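Local structure of magnetosome protein MamA (Magnetospirillum gryphiswaldense, 3AS8) at residues Val44-His47 with Leu48-Tyr52; Asp93-Val96 with Pro97-Lys101. The protein probably acts as a tetratricopeptide-repeat scaffold at the magnetosome, recognising other copies of itself to assemble into larger complexes. One frame throughout, in Å; residues are numbered along the deposited sequence.

Contact 1: Val44-His47 with Leu48-Tyr52; sequences VALH and LGIAY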
loop_
_atom_site.group_PDB
_atom_site.type_symbol
_atom_site.label_atom_id
_atom_site.label_comp_id
_atom_site.label_asym_id
_atom_site.label_seq_id
_atom_site.Cartn_x
_atom_site.Cartn_y
_atom_site.Cartn_z
ATOM N N VAL A 44 1.121 2.221 -19.054
ATOM C CA VAL A 44 0.530 0.978 -19.471
ATOM C C VAL A 44 0.924 -0.100 -18.428
ATOM O O VAL A 44 0.026 -0.794 -17.890
ATOM C CB VAL A 44 0.948 0.600 -20.909
ATOM C CG1 VAL A 44 0.634 -0.886 -21.192
ATOM C CG2 VAL A 44 0.254 1.569 -21.947
ATOM N N ALA A 45 2.224 -0.197 -18.065
ATOM C CA ALA A 45 2.640 -1.208 -17.082
ATOM C C ALA A 45 1.988 -1.015 -15.675
ATOM O O ALA A 45 1.575 -1.984 -15.022
ATOM C CB ALA A 45 4.191 -1.313 -16.963
ATOM N N LEU A 46 1.842 0.228 -15.258
ATOM C CA LEU A 46 1.218 0.550 -14.005
ATOM C C LEU A 46 -0.252 0.147 -13.954
ATOM O O LEU A 46 -0.696 -0.495 -12.987
ATOM C CB LEU A 46 1.319 2.005 -13.752
ATOM C CG LEU A 46 0.419 2.547 -12.625
ATOM C CD1 LEU A 46 0.777 1.881 -11.214
ATOM C CD2 LEU A 46 0.508 4.046 -12.499
ATOM N N HIS A 47 -1.013 0.532 -14.978
ATOM C CA HIS A 47 -2.418 0.197 -15.013
ATOM C C HIS A 47 -2.704 -1.301 -15.233
ATOM O O HIS A 47 -3.602 -1.868 -14.607
ATOM C CB HIS A 47 -3.118 1.185 -15.933
ATOM C CG HIS A 47 -3.210 2.547 -15.318
ATOM N ND1 HIS A 47 -2.293 3.560 -15.570
ATOM C CD2 HIS A 47 -4.022 3.012 -14.336
ATOM C CE1 HIS A 47 -2.603 4.615 -14.828
ATOM N NE2 HIS A 47 -3.647 4.314 -14.080
ATOM N N LEU A 48 -1.903 -1.970 -16.060
ATOM C CA LEU A 48 -2.086 -3.393 -16.244
ATOM C C LEU A 48 -1.635 -4.184 -15.017
ATOM O O LEU A 48 -2.189 -5.243 -14.711
ATOM C CB LEU A 48 -1.334 -3.878 -17.496
ATOM C CG LEU A 48 -1.332 -5.371 -17.847
ATOM C CD1 LEU A 48 -2.790 -6.017 -18.049
ATOM C CD2 LEU A 48 -0.507 -5.450 -19.177
ATOM N N GLY A 49 -0.569 -3.723 -14.385
ATOM C CA GLY A 49 -0.116 -4.254 -13.079
ATOM C C GLY A 49 -1.254 -4.197 -12.070
ATOM O O GLY A 49 -1.570 -5.201 -11.491
ATOM N N ILE A 50 -1.839 -3.027 -11.882
ATOM C CA ILE A 50 -3.016 -2.814 -10.984
ATOM C C ILE A 50 -4.125 -3.780 -11.347
ATOM O O ILE A 50 -4.623 -4.519 -10.517
ATOM C CB ILE A 50 -3.481 -1.346 -11.041
ATOM C CG1 ILE A 50 -2.536 -0.408 -10.284
ATOM C CG2 ILE A 50 -4.947 -1.075 -10.423
ATOM C CD1 ILE A 50 -3.041 1.116 -10.338
ATOM N N ALA A 51 -4.455 -3.831 -12.623
ATOM C CA ALA A 51 -5.510 -4.715 -13.147
ATOM C C ALA A 51 -5.237 -6.192 -12.935
ATOM O O ALA A 51 -6.167 -6.935 -12.591
ATOM C CB ALA A 51 -5.780 -4.411 -14.658
ATOM N N TYR A 52 -3.989 -6.634 -13.148
ATOM C CA TYR A 52 -3.606 -8.019 -12.865
ATOM C C TYR A 52 -3.699 -8.373 -11.374
ATOM O O TYR A 52 -4.249 -9.438 -11.058
ATOM C CB TYR A 52 -2.184 -8.355 -13.330
ATOM C CG TYR A 52 -2.015 -8.699 -14.788
ATOM C CD1 TYR A 52 -2.938 -9.444 -15.468
ATOM C CD2 TYR A 52 -0.847 -8.309 -15.469
ATOM C CE1 TYR A 52 -2.744 -9.823 -16.804
ATOM C CE2 TYR A 52 -0.643 -8.643 -16.821
ATOM C CZ TYR A 52 -1.600 -9.399 -17.488
ATOM O OH TYR A 52 -1.406 -9.729 -18.811
#
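G49 N donates to A45 O over 2.8 Å in a somewhat bent bond (N-H...O 151°). Three more bonds of the same i to i+4 pattern accompany it, L48 N to V44 O, I50 N to L46 O and A51 N to H47 O, so residues 44-47 and 48-52 are successive turns of one alpha-helix in this tetratricopeptide-repeat protein. Along one flank L46 and I50 lie side by side and point the same way, their CD1 atoms 4.0 Å apart. I50 carries CG1 beside its backbone N (chi1 -74°), which lays this branch back over the preceding turn, where I50 CG1 comes within 3.3 Å of L46 O. With an alanine at I50, L46 CD1 would probably lose its apolar neighbour along the helix, and a gap would be likely to open toward V81. L46 also reaches the next residue, its CG standing 4.1 Å above one face of the H47 imidazole and offset toward the rim. H47 ND1 is hydrogen-bonded to E43 O, one turn back, which helps fix the rotation of that ring. Further on, L48 CD1 rests 3.6 Å above the Y52 ring, near its rim, while Y52 OH bonds to E32. The stretch is largely buried among three helices: H47, I50 and A51 meet helix 24-31 at L31, Y24 and V28, A45, L46 and L48 pack on S68, L65 and L64 of helix 58-71, and L46, H47 and I50 touch K77 and V81 of helix 76-88.

Contact 2: Asp93-Val96 with Pro97-Lys101; sequences DLAV and PLLVK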
loop_
_atom_site.group_PDB
_atom_site.type_symbol
_atom_site.label_atom_id
_atom_site.label_comp_id
_atom_site.label_asym_id
_atom_site.label_seq_id
_atom_site.Cartn_x
_atom_site.Cartn_y
_atom_site.Cartn_z
ATOM N N ASP A 93 10.131 -6.858 3.594
ATOM C CA ASP A 93 11.403 -6.243 3.312
ATOM C C ASP A 93 11.459 -5.432 2.029
ATOM O O ASP A 93 12.168 -4.410 1.963
ATOM C CB ASP A 93 12.490 -7.305 3.303
ATOM C CG ASP A 93 12.351 -8.258 2.082
ATOM O OD1 ASP A 93 11.244 -8.876 1.879
ATOM O OD2 ASP A 93 13.343 -8.307 1.321
ATOM N N LEU A 94 10.759 -5.881 0.978
ATOM C CA LEU A 94 10.693 -5.078 -0.248
ATOM C C LEU A 94 9.774 -3.841 -0.075
ATOM O O LEU A 94 9.913 -2.821 -0.782
ATOM C CB LEU A 94 10.194 -5.960 -1.420
ATOM C CG LEU A 94 11.114 -7.148 -1.729
ATOM C CD1 LEU A 94 10.641 -7.889 -3.002
ATOM C CD2 LEU A 94 12.591 -6.644 -1.852
ATOM N N ALA A 95 8.819 -3.994 0.805
ATOM C CA ALA A 95 7.801 -2.971 1.048
ATOM C C ALA A 95 8.435 -1.743 1.696
ATOM O O ALA A 95 8.148 -0.649 1.316
ATOM C CB ALA A 95 6.663 -3.573 1.905
ATOM N N VAL A 96 9.421 -1.933 2.596
ATOM C CA VAL A 96 9.883 -0.840 3.440
ATOM C C VAL A 96 10.435 0.367 2.679
ATOM O O VAL A 96 9.958 1.498 2.884
ATOM C CB VAL A 96 10.865 -1.405 4.549
ATOM C CG1 VAL A 96 11.751 -0.344 5.057
ATOM C CG2 VAL A 96 10.013 -2.082 5.623
ATOM N N PRO A 97 11.436 0.147 1.790
ATOM C CA PRO A 97 11.976 1.297 1.060
ATOM C C PRO A 97 10.948 2.058 0.215
ATOM O O PRO A 97 11.036 3.281 0.120
ATOM C CB PRO A 97 13.076 0.696 0.145
ATOM C CG PRO A 97 13.259 -0.718 0.591
ATOM C CD PRO A 97 12.127 -1.122 1.482
ATOM N N LEU A 98 9.985 1.360 -0.362
ATOM C CA LEU A 98 8.989 2.004 -1.184
ATOM C C LEU A 98 8.067 2.869 -0.307
ATOM O O LEU A 98 7.786 4.023 -0.627
ATOM C CB LEU A 98 8.159 0.937 -1.967
ATOM C CG LEU A 98 8.929 0.101 -3.055
ATOM C CD1 LEU A 98 8.137 -1.159 -3.513
ATOM C CD2 LEU A 98 9.322 0.936 -4.241
ATOM N N LEU A 99 7.582 2.279 0.789
ATOM C CA LEU A 99 6.714 3.022 1.709
ATOM C C LEU A 99 7.428 4.200 2.419
ATOM O O LEU A 99 6.782 5.199 2.654
ATOM C CB LEU A 99 6.020 2.089 2.724
ATOM C CG LEU A 99 5.165 0.998 2.138
ATOM C CD1 LEU A 99 4.635 0.043 3.256
ATOM C CD2 LEU A 99 4.006 1.485 1.247
ATOM N N VAL A 100 8.715 4.081 2.791
ATOM C CA VAL A 100 9.466 5.229 3.259
ATOM C C VAL A 100 9.415 6.350 2.250
ATOM O O VAL A 100 9.221 7.509 2.597
ATOM C CB VAL A 100 10.925 4.838 3.647
ATOM C CG1 VAL A 100 11.897 6.096 3.971
ATOM C CG2 VAL A 100 10.885 3.831 4.821
ATOM N N LYS A 101 9.624 6.031 0.970
ATOM C CA LYS A 101 9.707 7.065 -0.036
ATOM C C LYS A 101 8.352 7.662 -0.280
ATOM O O LYS A 101 8.200 8.879 -0.411
ATOM C CB LYS A 101 10.285 6.451 -1.323
ATOM C CG LYS A 101 10.336 7.419 -2.526
ATOM C CD LYS A 101 10.712 6.616 -3.823
ATOM C CE LYS A 101 11.229 7.522 -4.931
ATOM N NZ LYS A 101 12.579 8.019 -4.703
#
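Residues 93-96 run directly into 97-101 as one alpha-helix of the tetratricopeptide-repeat array, kinked at P97, whose N has no hydrogen to offer the turn before. Where an amide donor would otherwise sit, the ring methylene P97 CD faces D93 O at 3.3 Å. Regular bonding is clear again beyond the proline: L99 N to A95 O spans 3.0 Å and is nearly straight (176°), and V100 N to V96 O is almost as straight (173°). The side chains of V96 and P97 cross at about a right angle. V96 CB lies 3.3 Å from P97 CD, tighter than usual for two carbons, although the peptide link between the two residues already forces them close. On the inner side of the helix, A95 CB approaches L99 CD1 loosely, at 4.4 Å, and A95 is backed by Y86 and V87 of helix 76-88. L98 leans on L82 of that same helix, whereas V96, L99 and V100 turn to A119, L120 and L116 of helix 110-122. K101 carries its amine away from this stretch into a salt bridge with D74. V96 and V100, one turn apart, touch lightly through V96 CG1 and V100 CG2. With V100 CG2 anti to the carbonyl carbon and beside the backbone N, that methyl is carried back over the previous turn, to 3.2 Å from V96 O.

Overall arrangement
Contacts 1 and 2 each join consecutive turns of a single helix, and their centres lie 20 Å apart with no direct touch. They share a neighbour, helix 76-88: contact 1 packs on its K77 and V81, contact 2 on its L82, Y86 and V87. Contact 1 belongs to the interior, with nearly all its residues buried and an unbroken series of i to i+4 backbone bonds beside aliphatic and aromatic packing. Contact 2 is only partly buried; its proline, on the exposed side, interrupts that series, while A95 and L99 face inward. Polar side-chain ends differ accordingly: a histidine and a tyrosine bonded to nearby groups in contact 1, and in contact 2 a lysine paired with D74, outside both its segments.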